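Local coordinates for protein putative NADH Oxidase (PDB 3E10) that binds flavin mononucleotide and, as a member of the nitroreductase family, probably acts as an FMN-dependent oxidoreductase that uses NADH, at residues R12-K17 with A64-T69; E52-L57 with P71-L76. One frame throughout, in Å; residues are numbered along the deposited sequence. Where two conformers were deposited one is given.

Interaction 1. Residues R12-K17 with A64-T69. With FMN (flavin mononucleotide), chain L.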
ATOM      1  N   ARG B  12     -18.041  -2.185  -5.548  1.00  7.35           N
ATOM      2  CA  ARG B  12     -18.153  -1.560  -6.865  1.00  8.30           C
ATOM      3  C   ARG B  12     -19.524  -1.018  -7.208  1.00  6.66           C
ATOM      4  O   ARG B  12     -19.732  -0.538  -8.316  1.00 10.05           O
ATOM      5  CB  ARG B  12     -17.713  -2.551  -7.933  1.00  7.15           C
ATOM      6  CG  ARG B  12     -16.249  -2.978  -7.772  1.00  7.85           C
ATOM      7  CD  ARG B  12     -15.830  -3.924  -8.896  1.00  8.10           C
ATOM      8  NE  ARG B  12     -14.407  -4.207  -8.888  1.00  7.09           N
ATOM      9  CZ  ARG B  12     -13.832  -5.241  -8.283  1.00  7.96           C
ATOM     10  NH1 ARG B  12     -14.543  -6.157  -7.633  1.00 11.68           N
ATOM     11  NH2 ARG B  12     -12.511  -5.379  -8.340  1.00  8.39           N
ATOM     12  N   ASN B  13     -20.417  -1.000  -6.208  1.00  8.17           N
ATOM     13  CA  ASN B  13     -21.790  -0.574  -6.412  0.50  8.98           C
ATOM     14  C   ASN B  13     -22.237   0.068  -5.105  1.00  9.25           C
ATOM     15  O   ASN B  13     -21.997  -0.493  -4.053  1.00  9.70           O
ATOM     16  CB  ASN B  13     -22.612  -1.810  -6.768  0.50  9.84           C
ATOM     17  CG  ASN B  13     -24.012  -1.488  -7.208  0.50 14.05           C
ATOM     18  OD1 ASN B  13     -24.277  -0.427  -7.772  0.50 14.34           O
ATOM     19  ND2 ASN B  13     -24.924  -2.424  -6.967  0.50 17.13           N
ATOM     20  N   TYR B  14     -22.876   1.233  -5.193  1.00  9.07           N
ATOM     21  CA  TYR B  14     -23.159   2.061  -4.032  1.00  9.16           C
ATOM     22  C   TYR B  14     -24.580   2.567  -4.007  1.00 10.55           C
ATOM     23  O   TYR B  14     -25.245   2.753  -5.050  1.00 10.79           O
ATOM     24  CB  TYR B  14     -22.228   3.296  -3.982  1.00  8.82           C
ATOM     25  CG  TYR B  14     -20.801   2.929  -4.300  1.00  8.40           C
ATOM     26  CD1 TYR B  14     -20.000   2.339  -3.340  1.00  8.64           C
ATOM     27  CD2 TYR B  14     -20.276   3.136  -5.563  1.00  9.56           C
ATOM     28  CE1 TYR B  14     -18.702   1.933  -3.636  1.00  8.31           C
ATOM     29  CE2 TYR B  14     -19.009   2.734  -5.875  1.00  9.41           C
ATOM     30  CZ  TYR B  14     -18.210   2.151  -4.924  1.00  9.10           C
ATOM     31  OH  TYR B  14     -16.921   1.796  -5.304  1.00 11.43           O
ATOM     32  N   LYS B  15     -25.018   2.819  -2.789  1.00  9.44           N
ATOM     33  CA  LYS B  15     -26.236   3.577  -2.508  0.50  9.25           C
ATOM     34  C   LYS B  15     -26.093   5.026  -2.963  1.00 10.10           C
ATOM     35  O   LYS B  15     -24.992   5.504  -3.204  1.00 11.60           O
ATOM     36  CB  LYS B  15     -26.530   3.541  -1.002  0.50  9.09           C
ATOM     37  CG  LYS B  15     -26.713   2.126  -0.465  0.50 10.00           C
ATOM     38  CD  LYS B  15     -27.143   2.078   0.966  0.50  8.95           C
ATOM     39  CE  LYS B  15     -27.694   0.682   1.314  0.50 11.75           C
ATOM     40  NZ  LYS B  15     -27.750   0.428   2.778  0.50 13.98           N
ATOM     41  N   GLY B  16     -27.207   5.746  -3.029  1.00  9.49           N
ATOM     42  CA  GLY B  16     -27.141   7.164  -3.392  1.00 11.36           C
ATOM     43  C   GLY B  16     -26.675   8.082  -2.267  1.00  9.88           C
ATOM     44  O   GLY B  16     -26.280   9.206  -2.522  1.00 12.43           O
ATOM     45  N   LYS B  17     -26.737   7.595  -1.028  1.00 10.48           N
ATOM     46  CA  LYS B  17     -26.404   8.365   0.151  0.50 10.02           C
ATOM     47  C   LYS B  17     -25.031   9.023   0.018  1.00 10.08           C
ATOM     48  O   LYS B  17     -24.055   8.355  -0.307  1.00  9.37           O
ATOM     49  CB  LYS B  17     -26.413   7.434   1.375  0.50 10.40           C
ATOM     50  CG  LYS B  17     -26.026   8.084   2.701  0.50 12.10           C
ATOM     51  CD  LYS B  17     -26.223   7.143   3.891  0.50 11.32           C
ATOM     52  CE  LYS B  17     -25.970   7.876   5.221  0.50 13.03           C
ATOM     53  NZ  LYS B  17     -26.839   9.094   5.438  0.50 14.71           N
ATOM     54  N   ALA B  64     -13.760   1.139 -14.633  1.00  8.41           N
ATOM     55  CA  ALA B  64     -14.117   2.184 -13.685  1.00  9.10           C
ATOM     56  C   ALA B  64     -15.627   2.400 -13.575  1.00  9.34           C
ATOM     57  O   ALA B  64     -16.070   3.480 -13.179  1.00 10.55           O
ATOM     58  CB  ALA B  64     -13.425   3.480 -14.057  1.00 12.73           C
ATOM     59  N   ASN B  65     -16.402   1.380 -13.924  1.00  9.92           N
ATOM     60  CA  ASN B  65     -17.847   1.528 -13.916  1.00 13.16           C
ATOM     61  C   ASN B  65     -18.441   1.748 -12.537  1.00 11.54           C
ATOM     62  O   ASN B  65     -19.579   2.227 -12.409  1.00 12.04           O
ATOM     63  CB  ASN B  65     -18.516   0.360 -14.644  1.00 16.30           C
ATOM     64  CG  ASN B  65     -18.327   0.439 -16.145  1.00 26.88           C
ATOM     65  OD1 ASN B  65     -18.165   1.534 -16.710  1.00 32.71           O
ATOM     66  ND2 ASN B  65     -18.352  -0.711 -16.807  1.00 37.07           N
ATOM     67  N   SER B  66     -17.685   1.433 -11.485  1.00  9.91           N
ATOM     68  CA  SER B  66     -18.134   1.748 -10.126  1.00  9.07           C
ATOM     69  C   SER B  66     -18.454   3.228  -9.943  1.00  9.08           C
ATOM     70  O   SER B  66     -19.268   3.597  -9.091  1.00 10.47           O
ATOM     71  CB  SER B  66     -17.096   1.310  -9.102  1.00  9.38           C
ATOM     72  OG  SER B  66     -15.856   1.941  -9.326  1.00 10.33           O
ATOM     73  N   LEU B  67     -17.800   4.078 -10.717  1.00  8.80           N
ATOM     74  CA  LEU B  67     -17.997   5.507 -10.565  1.00  8.37           C
ATOM     75  C   LEU B  67     -19.404   5.919 -10.988  1.00  8.82           C
ATOM     76  O   LEU B  67     -19.885   6.980 -10.597  1.00 12.58           O
ATOM     77  CB  LEU B  67     -16.952   6.278 -11.369  1.00  7.36           C
ATOM     78  CG  LEU B  67     -15.540   6.232 -10.764  1.00  8.11           C
ATOM     79  CD1 LEU B  67     -14.496   6.646 -11.791  1.00  8.84           C
ATOM     80  CD2 LEU B  67     -15.521   7.132  -9.516  1.00 10.40           C
ATOM     81  N   LYS B  68     -20.081   5.092 -11.763  1.00  9.96           N
ATOM     82  CA  LYS B  68     -21.418   5.464 -12.221  1.00 11.09           C
ATOM     83  C   LYS B  68     -22.455   5.531 -11.108  1.00 10.35           C
ATOM     84  O   LYS B  68     -23.485   6.195 -11.261  1.00 12.86           O
ATOM     85  CB  LYS B  68     -21.894   4.526 -13.327  1.00 12.46           C
ATOM     86  CG  LYS B  68     -21.006   4.595 -14.572  1.00 16.70           C
ATOM     87  CD  LYS B  68     -21.547   3.741 -15.684  1.00 21.04           C
ATOM     88  CE  LYS B  68     -20.672   3.812 -16.918  1.00 26.89           C
ATOM     89  NZ  LYS B  68     -20.394   5.215 -17.366  1.00 32.49           N
ATOM     90  N   THR B  69     -22.193   4.852  -9.997  1.00  9.14           N
ATOM     91  CA  THR B  69     -23.064   4.963  -8.811  1.00 10.51           C
ATOM     92  C   THR B  69     -22.412   5.614  -7.603  1.00 10.00           C
ATOM     93  O   THR B  69     -23.079   5.875  -6.595  1.00 12.07           O
ATOM     94  CB  THR B  69     -23.678   3.614  -8.405  1.00 10.81           C
ATOM     95  OG1 THR B  69     -22.633   2.723  -8.001  1.00 11.18           O
ATOM     96  CG2 THR B  69     -24.514   2.963  -9.565  1.00 14.25           C
TER
HETATM   97  N1  FMN L 501     -10.806  -3.126  -9.533  1.00  6.31           N
HETATM   98  C2  FMN L 501     -11.594  -2.634 -10.533  1.00  6.35           C
HETATM   99  O2  FMN L 501     -12.802  -2.906 -10.558  1.00  8.96           O
HETATM  100  N3  FMN L 501     -11.040  -1.821 -11.486  1.00  6.09           N
HETATM  101  C4  FMN L 501      -9.692  -1.544 -11.551  1.00  6.03           C
HETATM  102  O4  FMN L 501      -9.231  -0.791 -12.441  1.00  8.02           O
HETATM  103  C4A FMN L 501      -8.888  -2.032 -10.519  1.00  6.43           C
HETATM  104  N5  FMN L 501      -7.556  -1.720 -10.502  1.00  6.77           N
HETATM  105  C5A FMN L 501      -6.779  -2.165  -9.434  1.00  6.42           C
HETATM  106  C6  FMN L 501      -5.427  -1.834  -9.424  1.00  6.01           C
HETATM  107  C7  FMN L 501      -4.591  -2.253  -8.383  1.00  5.88           C
HETATM  108  C7M FMN L 501      -3.171  -1.828  -8.341  1.00  7.83           C
HETATM  109  C8  FMN L 501      -5.151  -2.994  -7.330  1.00  5.11           C
HETATM  110  C8M FMN L 501      -4.332  -3.271  -6.067  1.00  6.38           C
HETATM  111  C9  FMN L 501      -6.513  -3.318  -7.359  1.00  5.67           C
HETATM  112  C9A FMN L 501      -7.333  -2.932  -8.404  1.00  5.08           C
HETATM  113  N10 FMN L 501      -8.689  -3.272  -8.462  1.00  5.98           N
HETATM  114  C10 FMN L 501      -9.479  -2.793  -9.498  1.00  5.23           C
HETATM  115  C1' FMN L 501      -9.288  -4.048  -7.366  1.00  5.58           C
HETATM  116  C2' FMN L 501      -8.927  -5.534  -7.517  1.00  5.86           C
HETATM  117  O2' FMN L 501      -9.628  -6.158  -8.591  1.00  6.35           O
HETATM  118  C3' FMN L 501      -9.264  -6.271  -6.216  1.00  6.12           C
HETATM  119  O3' FMN L 501      -8.404  -5.779  -5.202  1.00  5.87           O
HETATM  120  C4' FMN L 501      -9.149  -7.804  -6.310  1.00  5.99           C
HETATM  121  O4' FMN L 501     -10.149  -8.339  -7.173  1.00  8.06           O
HETATM  122  C5' FMN L 501      -9.252  -8.516  -4.963  1.00  6.11           C
HETATM  123  O5' FMN L 501     -10.513  -8.270  -4.329  1.00  5.88           O
HETATM  124  P   FMN L 501     -10.568  -7.511  -2.924  1.00  6.78           P
HETATM  125  O1P FMN L 501      -9.642  -8.222  -1.969  1.00  6.94           O
HETATM  126  O2P FMN L 501     -10.108  -6.104  -3.122  1.00  6.37           O
HETATM  127  O3P FMN L 501     -12.015  -7.628  -2.503  1.00  6.87           O
HETATM  128  O   HOH W   1     -21.761   1.472 -10.244  0.50 12.67           O
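T69 and S66 meet the backbone and ring of Y14 where two loops of this nitroreductase-family flavoprotein run together next to the FMN site, which R12 reaches. The T69 hydroxyl lies between its own backbone N and carbonyl carbon (chi1 64°), which presents OG1 to Y14. The backbone N of Y14 donates to T69 OG1 over 3.2 Å, with an N-H...O angle of 147°. A small β-branched hydroxyl suits this place, since OG1 also hydrogen-bonds a water at 2.7 Å while CG2 rests near OD1 of N13, whose amide is held through ND2 by N149 OD1. The same water has N65 O and, weakly, R12 O within donating range, and probably links the two loops.

The side chain of Y14 crosses that of T69 at about a right angle. Its ring edge meets a backbone carbonyl, S66 O lying in the ring plane 3.3 Å from Y14 CE2. The buried phenol oxygen is satisfied by S143 OG, which also bonds S66 OG; one serine of strand 136-145 thus holds both loops. S66 has a side chain small enough for its CB to sit 3.3 Å from R12 O, and its CA-H makes a bent C-H...O contact with the same oxygen.

R12 faces the cofactor. Its chain is extended from CG to NE, and the edge of the guanidinium is applied to the pyrimidine end of the flavin. Positive charge there would probably stabilise negative charge on the reduced flavin near N1 and O2. R12 NE donates to FMN O2 over 2.7 Å, and R12 NH2 reaches FMN N1 at 3.1 Å in a nearly straight bond, 169° at the hydrogen.

Interaction 2. Residues E52-L57 with P71-L76. With EDO (1,2-ethanediol), chain O.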
ATOM      1  N   GLU B  52     -22.282  14.600 -11.993  1.00 16.64           N
ATOM      2  CA  GLU B  52     -21.962  14.682 -13.404  1.00 15.94           C
ATOM      3  C   GLU B  52     -20.455  14.494 -13.674  1.00 14.54           C
ATOM      4  O   GLU B  52     -20.057  13.806 -14.620  1.00 15.90           O
ATOM      5  CB  GLU B  52     -22.396  16.029 -13.964  1.00 19.14           C
ATOM      6  CG  GLU B  52     -22.146  16.166 -15.433  1.00 25.16           C
ATOM      7  N   ASN B  53     -19.624  15.104 -12.841  1.00 13.02           N
ATOM      8  CA  ASN B  53     -18.164  14.938 -13.005  1.00 12.82           C
ATOM      9  C   ASN B  53     -17.704  13.524 -12.662  1.00 10.89           C
ATOM     10  O   ASN B  53     -16.813  12.983 -13.316  1.00 11.30           O
ATOM     11  CB  ASN B  53     -17.408  15.957 -12.180  1.00 14.88           C
ATOM     12  CG  ASN B  53     -17.578  17.374 -12.712  1.00 22.11           C
ATOM     13  OD1 ASN B  53     -18.015  17.562 -13.837  1.00 24.90           O
ATOM     14  ND2 ASN B  53     -17.225  18.365 -11.900  1.00 25.10           N
ATOM     15  N   ILE B  54     -18.310  12.928 -11.645  1.00 11.23           N
ATOM     16  CA  ILE B  54     -17.988  11.539 -11.267  1.00  9.37           C
ATOM     17  C   ILE B  54     -18.349  10.583 -12.410  1.00 12.13           C
ATOM     18  O   ILE B  54     -17.574   9.697 -12.788  1.00 14.17           O
ATOM     19  CB  ILE B  54     -18.642  11.142  -9.940  1.00 10.36           C
ATOM     20  CG1 ILE B  54     -18.135  11.994  -8.775  1.00 10.95           C
ATOM     21  CG2 ILE B  54     -18.405   9.665  -9.613  1.00 11.63           C
ATOM     22  CD1 ILE B  54     -19.011  11.868  -7.474  1.00 11.94           C
ATOM     23  N   ASP B  55     -19.527  10.774 -13.005  1.00 13.68           N
ATOM     24  CA  ASP B  55     -19.940   9.914 -14.109  0.50 16.09           C
ATOM     25  C   ASP B  55     -18.995  10.081 -15.316  1.00 16.11           C
ATOM     26  O   ASP B  55     -18.622   9.098 -15.980  1.00 19.11           O
ATOM     27  CB  ASP B  55     -21.402  10.218 -14.474  0.50 17.46           C
ATOM     28  CG  ASP B  55     -22.061   9.092 -15.246  0.50 20.49           C
ATOM     29  OD1 ASP B  55     -22.409   8.059 -14.641  0.50 23.14           O
ATOM     30  OD2 ASP B  55     -22.237   9.247 -16.465  0.50 29.13           O
ATOM     31  N   LYS B  56     -18.603  11.307 -15.601  1.00 15.36           N
ATOM     32  CA  LYS B  56     -17.647  11.590 -16.661  0.50 16.70           C
ATOM     33  C   LYS B  56     -16.338  10.852 -16.396  1.00 15.26           C
ATOM     34  O   LYS B  56     -15.717  10.307 -17.304  1.00 16.24           O
ATOM     35  CB  LYS B  56     -17.385  13.096 -16.743  0.50 18.58           C
ATOM     36  CG  LYS B  56     -16.326  13.520 -17.763  0.50 20.71           C
ATOM     37  CD  LYS B  56     -16.062  15.018 -17.723  0.50 21.49           C
ATOM     38  CE  LYS B  56     -14.919  15.412 -18.644  0.50 24.45           C
ATOM     39  NZ  LYS B  56     -14.902  16.882 -18.860  0.50 26.00           N
ATOM     40  N   LEU B  57     -15.927  10.868 -15.135  1.00 13.92           N
ATOM     41  CA  LEU B  57     -14.671  10.278 -14.724  1.00 13.21           C
ATOM     42  C   LEU B  57     -14.655   8.761 -14.954  1.00 11.10           C
ATOM     43  O   LEU B  57     -13.583   8.183 -15.224  1.00 12.55           O
ATOM     44  CB  LEU B  57     -14.411  10.648 -13.259  1.00 11.30           C
ATOM     45  CG  LEU B  57     -13.101  10.169 -12.620  1.00 10.57           C
ATOM     46  CD1 LEU B  57     -11.875  10.787 -13.292  1.00 11.25           C
ATOM     47  CD2 LEU B  57     -13.158  10.462 -11.102  1.00 11.04           C
ATOM     48  N   PRO B  71     -21.115   8.120  -4.922  1.00  8.48           N
ATOM     49  CA  PRO B  71     -21.294   9.502  -4.519  1.00  8.81           C
ATOM     50  C   PRO B  71     -20.018  10.274  -4.198  1.00  8.21           C
ATOM     51  O   PRO B  71     -20.081  11.484  -3.939  1.00  9.43           O
ATOM     52  CB  PRO B  71     -22.083   9.366  -3.216  1.00  9.38           C
ATOM     53  CG  PRO B  71     -21.543   8.078  -2.622  1.00  9.22           C
ATOM     54  CD  PRO B  71     -21.454   7.198  -3.821  1.00  6.59           C
ATOM     55  N   LEU B  72     -18.883   9.570  -4.194  1.00  8.44           N
ATOM     56  CA  LEU B  72     -17.608  10.184  -3.893  1.00  6.95           C
ATOM     57  C   LEU B  72     -16.544   9.518  -4.746  1.00  7.44           C
ATOM     58  O   LEU B  72     -16.543   8.295  -4.898  1.00  7.54           O
ATOM     59  CB  LEU B  72     -17.229   9.958  -2.420  1.00  7.94           C
ATOM     60  CG  LEU B  72     -15.884  10.488  -1.913  1.00  8.05           C
ATOM     61  CD1 LEU B  72     -15.813  11.996  -2.002  1.00 10.98           C
ATOM     62  CD2 LEU B  72     -15.663  10.032  -0.471  1.00 10.40           C
ATOM     63  N   ALA B  73     -15.664  10.333  -5.298  1.00  6.64           N
ATOM     64  CA  ALA B  73     -14.436   9.818  -5.928  1.00  7.61           C
ATOM     65  C   ALA B  73     -13.245  10.595  -5.410  1.00  7.85           C
ATOM     66  O   ALA B  73     -13.337  11.818  -5.200  1.00  8.02           O
ATOM     67  CB  ALA B  73     -14.505   9.951  -7.467  1.00  9.16           C
ATOM     68  N   ILE B  74     -12.128   9.895  -5.201  1.00  7.47           N
ATOM     69  CA  ILE B  74     -10.878  10.554  -4.797  1.00  8.31           C
ATOM     70  C   ILE B  74      -9.824  10.179  -5.836  1.00  6.92           C
ATOM     71  O   ILE B  74      -9.506   8.995  -6.006  1.00  7.82           O
ATOM     72  CB  ILE B  74     -10.418  10.145  -3.371  1.00  8.06           C
ATOM     73  CG1 ILE B  74     -11.559  10.351  -2.359  1.00  8.50           C
ATOM     74  CG2 ILE B  74      -9.138  10.953  -2.980  1.00  8.25           C
ATOM     75  CD1 ILE B  74     -11.265   9.788  -0.923  1.00 10.84           C
ATOM     76  N   VAL B  75      -9.324  11.191  -6.550  1.00  6.64           N
ATOM     77  CA  VAL B  75      -8.233  10.988  -7.500  1.00  5.80           C
ATOM     78  C   VAL B  75      -6.905  11.184  -6.760  1.00  5.97           C
ATOM     79  O   VAL B  75      -6.684  12.228  -6.173  1.00  7.61           O
ATOM     80  CB  VAL B  75      -8.335  11.932  -8.709  1.00  6.92           C
ATOM     81  CG1 VAL B  75      -7.254  11.614  -9.787  1.00  7.02           C
ATOM     82  CG2 VAL B  75      -9.733  11.892  -9.344  1.00  9.02           C
ATOM     83  N   LEU B  76      -6.037  10.172  -6.814  1.00  6.10           N
ATOM     84  CA  LEU B  76      -4.721  10.208  -6.185  1.00  6.90           C
ATOM     85  C   LEU B  76      -3.714  10.572  -7.269  1.00  5.24           C
ATOM     86  O   LEU B  76      -3.676   9.951  -8.320  1.00  6.31           O
ATOM     87  CB  LEU B  76      -4.363   8.840  -5.584  1.00  5.74           C
ATOM     88  CG  LEU B  76      -4.853   8.595  -4.155  1.00  7.00           C
ATOM     89  CD1 LEU B  76      -6.353   8.552  -4.080  1.00  8.93           C
ATOM     90  CD2 LEU B  76      -4.238   7.302  -3.598  1.00  7.23           C
TER
HETATM   91  C1  EDO O 505     -13.856  14.592 -14.090  0.60 19.52           C
HETATM   92  O1  EDO O 505     -14.925  14.164 -14.924  0.60 22.82           O
HETATM   93  C2  EDO O 505     -13.417  15.974 -14.532  0.60 24.20           C
HETATM   94  O2  EDO O 505     -14.270  16.931 -13.904  0.60 25.30           O
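I54 and L57, one helical turn apart on helix 52-57, reach across to P71, A73 and V75, and the contact between them is apolar. Between side chains, the closest approaches are those of L57. Its CG is anti to the backbone N (chi1 -178°), and the CD2 branch does the touching: L57 CD2 lies 3.9 Å from A73 CB and 4.1 Å from V75 CG2, resting on two strand residues at once. The side chains of L57 and V75 cross obliquely. Alanine suits position 73 because a lone methyl lets the helix come close, the CA atoms of I54 and A73 being 6.6 Å apart; I54 CG1 is 4.4 Å from A73 CB.

This is one helix lying on the antiparallel sheet of the nitroreductase fold. The short axes pass 9.0 Å apart at 58°. Alternation along the strand sorts its residues: A73 and V75 face helix 52-57, whereas L72 and I74 turn to helix 21-32 on the other face. The buried layer is completed by L48 of strand 43-48, against I54 and V75, and by V141 of strand 136-145, against L57.

Carbon also meets backbone. The I54 chain continues through CG1 with CD1 anti (chi2 166°), bringing I54 CD1 to 3.7 Å from P71 O at the entrance to the strand.

Polar bonding lies on the helix itself. L57 N donates to N53 O at 2.9 Å, and a 1,2-ethanediol, probably from the crystallisation liquor, gives that carbonyl a second donor, EDO O1 being 2.7 Å from N53 O.

In the fold
From the N terminus, segment 12-17 comes first, in the loop between helices 4-7 and 21-32, and waits for its partner until helix 21-32, strand 43-48 and helix 51-57 have passed. Segment 52-57 precedes that partner, 64-69, and is followed by strand segment 71-76. The two contacts therefore cross rather than nest: interaction 1 closes a long loop of 46 residues, interaction 2 a short one of 13, and 64-69 lies inside the short one. L67 touches both I54 and A73, which joins the FMN-side loops to the helix-on-sheet layer. At the other end, K17 O packs against P71 CG, where the connection enters strand 72-79.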